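Local coordinates for protein branched-chain phosphotransacylase (Enterococcus faecalis, PDB 1YCO) that probably transfers acyl groups between coenzyme A and phosphate, at residues I2-A7 against Q27-I32. Numbering follows the deposited sequence.
Sequences ITVSIA and QPLQFI
Ile2 to Ser5 of strand 2-7 pair in parallel with Leu29 to Ile32 of strand 29-35 in a beta-alpha-beta unit, with helix 12-24 making the crossover between them. The bonding alternates as parallel pairing demands: Ile2 N, Val4 N and Ile6 N donate to Pro28 O, just before the second strand, Gln30 O and Ile32 O, while Ile2 O and Val4 O accept from Gln30 N and Ile32 N. Val4 N to Gln30 O is the shortest of the five, at 2.8 Å, and Gln30 N to Ile2 O the most bent, with 137° at the hydrogen. On the face of Thr3 and Gln30 the side chains add a polar bond. Gln30 extends alongside Thr3: chi1 (171°) sets its CG anti to the backbone N, and the chain continues extended beyond it. Thr3 OG1 donates in plane to a lone pair of Gln30 OE1, 3.1 Å away. Beside this bond the other branch of Thr3, CG2, packs against Ile32 CD1 at 3.5 Å. The opposite face is mainly apolar. Ile2 CG2 meets Leu29 CD2 at 3.8 Å; next along the strands, Val4 CB lies 3.7 Å from Phe31 CD2, with the ring oblique to it. Ile6 CD1 reaches the same ring atom, at 3.9 Å, so Val4 and Ile6 approach CD2 from opposite sides of the ring plane. Helix 12-24 packs on this face through Val18, Ala21 and Leu22 against Phe31, whereas helix 259-274 brings Val273 to Ile2 and Met270 to Leu29. Across the sheet, Leu64 of helix 54-66 touches Ser5 and Ile32, and Ser5 OG bonds to Ala61 O. In the five-stranded parallel sheet, strand 2-7 lies between strands 29-35 and 72-75.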
loop_
_atom_site.group_PDB
_atom_site.type_symbol
_atom_site.label_atom_id
_atom_site.label_comp_id
_atom_site.label_asym_id
_atom_site.label_seq_id
_atom_site.Cartn_x
_atom_site.Cartn_y
_atom_site.Cartn_z
ATOM N N ILE A 2 33.446 -11.187 5.953
ATOM C CA ILE A 2 32.434 -11.105 4.909
ATOM C C ILE A 2 32.921 -10.365 3.674
ATOM O O ILE A 2 33.281 -9.193 3.743
ATOM C CB ILE A 2 31.157 -10.409 5.445
ATOM C CG1 ILE A 2 30.481 -11.316 6.471
ATOM C CG2 ILE A 2 30.220 -10.048 4.289
ATOM C CD1 ILE A 2 29.224 -10.747 7.075
ATOM N N THR A 3 32.927 -11.064 2.545
ATOM C CA THR A 3 33.340 -10.476 1.283
ATOM C C THR A 3 32.077 -10.182 0.465
ATOM O O THR A 3 31.159 -11.002 0.421
ATOM C CB THR A 3 34.258 -11.447 0.480
ATOM O OG1 THR A 3 35.439 -11.724 1.238
ATOM C CG2 THR A 3 34.656 -10.844 -0.859
ATOM N N VAL A 4 32.027 -9.012 -0.164
ATOM C CA VAL A 4 30.882 -8.635 -0.981
ATOM C C VAL A 4 31.274 -8.446 -2.456
ATOM O O VAL A 4 32.245 -7.751 -2.792
ATOM C CB VAL A 4 30.217 -7.320 -0.476
ATOM C CG1 VAL A 4 28.961 -7.035 -1.280
ATOM C CG2 VAL A 4 29.868 -7.425 1.004
ATOM N N SER A 5 30.504 -9.073 -3.335
ATOM C CA SER A 5 30.731 -8.997 -4.769
ATOM C C SER A 5 29.767 -7.970 -5.373
ATOM O O SER A 5 28.560 -8.050 -5.174
ATOM C CB SER A 5 30.510 -10.387 -5.374
ATOM O OG SER A 5 30.589 -10.391 -6.784
ATOM N N ILE A 6 30.296 -7.006 -6.117
ATOM C CA ILE A 6 29.448 -5.972 -6.703
ATOM C C ILE A 6 29.487 -5.945 -8.225
ATOM O O ILE A 6 30.542 -5.730 -8.832
ATOM C CB ILE A 6 29.850 -4.579 -6.182
ATOM C CG1 ILE A 6 29.902 -4.608 -4.648
ATOM C CG2 ILE A 6 28.867 -3.521 -6.695
ATOM C CD1 ILE A 6 30.140 -3.278 -3.997
ATOM N N ALA A 7 28.325 -6.147 -8.840
ATOM C CA ALA A 7 28.211 -6.141 -10.293
ATOM C C ALA A 7 27.979 -4.716 -10.791
ATOM O O ALA A 7 26.883 -4.166 -10.653
ATOM C CB ALA A 7 27.068 -7.054 -10.737
ATOM N N GLN A 27 32.847 -5.828 12.168
ATOM C CA GLN A 27 33.579 -7.050 11.862
ATOM C C GLN A 27 34.278 -6.877 10.514
ATOM O O GLN A 27 34.008 -5.921 9.781
ATOM C CB GLN A 27 32.619 -8.222 11.762
ATOM C CG GLN A 27 31.690 -8.083 10.574
ATOM C CD GLN A 27 31.064 -9.393 10.174
ATOM O OE1 GLN A 27 30.195 -9.921 10.869
ATOM N NE2 GLN A 27 31.513 -9.936 9.045
ATOM N N PRO A 28 35.175 -7.814 10.159
ATOM C CA PRO A 28 35.910 -7.757 8.889
ATOM C C PRO A 28 35.020 -7.751 7.643
ATOM O O PRO A 28 34.200 -8.646 7.449
ATOM C CB PRO A 28 36.807 -8.993 8.963
ATOM C CG PRO A 28 37.080 -9.106 10.431
ATOM C CD PRO A 28 35.704 -8.891 11.014
ATOM N N LEU A 29 35.199 -6.733 6.811
ATOM C CA LEU A 29 34.446 -6.564 5.575
ATOM C C LEU A 29 35.401 -6.359 4.408
ATOM O O LEU A 29 36.473 -5.778 4.570
ATOM C CB LEU A 29 33.541 -5.338 5.658
ATOM C CG LEU A 29 32.044 -5.489 5.927
ATOM C CD1 LEU A 29 31.393 -4.111 5.817
ATOM C CD2 LEU A 29 31.426 -6.450 4.928
ATOM N N GLN A 30 35.001 -6.820 3.229
ATOM C CA GLN A 30 35.814 -6.672 2.030
ATOM C C GLN A 30 34.926 -6.509 0.796
ATOM O O GLN A 30 33.870 -7.137 0.695
ATOM C CB GLN A 30 36.714 -7.897 1.862
ATOM C CG GLN A 30 37.440 -7.957 0.535
ATOM C CD GLN A 30 38.445 -9.092 0.477
ATOM O OE1 GLN A 30 38.084 -10.277 0.540
ATOM N NE2 GLN A 30 39.718 -8.735 0.364
ATOM N N PHE A 31 35.363 -5.677 -0.143
ATOM C CA PHE A 31 34.602 -5.442 -1.361
ATOM C C PHE A 31 35.392 -5.747 -2.628
ATOM O O PHE A 31 36.561 -5.379 -2.761
ATOM C CB PHE A 31 34.104 -3.993 -1.415
ATOM C CG PHE A 31 33.108 -3.651 -0.338
ATOM C CD1 PHE A 31 33.522 -3.079 0.865
ATOM C CD2 PHE A 31 31.751 -3.914 -0.520
ATOM C CE1 PHE A 31 32.600 -2.771 1.867
ATOM C CE2 PHE A 31 30.825 -3.610 0.478
ATOM C CZ PHE A 31 31.249 -3.036 1.675
ATOM N N ILE A 32 34.737 -6.433 -3.555
ATOM C CA ILE A 32 35.329 -6.798 -4.827
ATOM C C ILE A 32 34.348 -6.313 -5.885
ATOM O O ILE A 32 33.263 -6.868 -6.045
ATOM C CB ILE A 32 35.520 -8.321 -4.916
ATOM C CG1 ILE A 32 36.421 -8.775 -3.774
ATOM C CG2 ILE A 32 36.130 -8.703 -6.260
ATOM C CD1 ILE A 32 36.620 -10.266 -3.705
#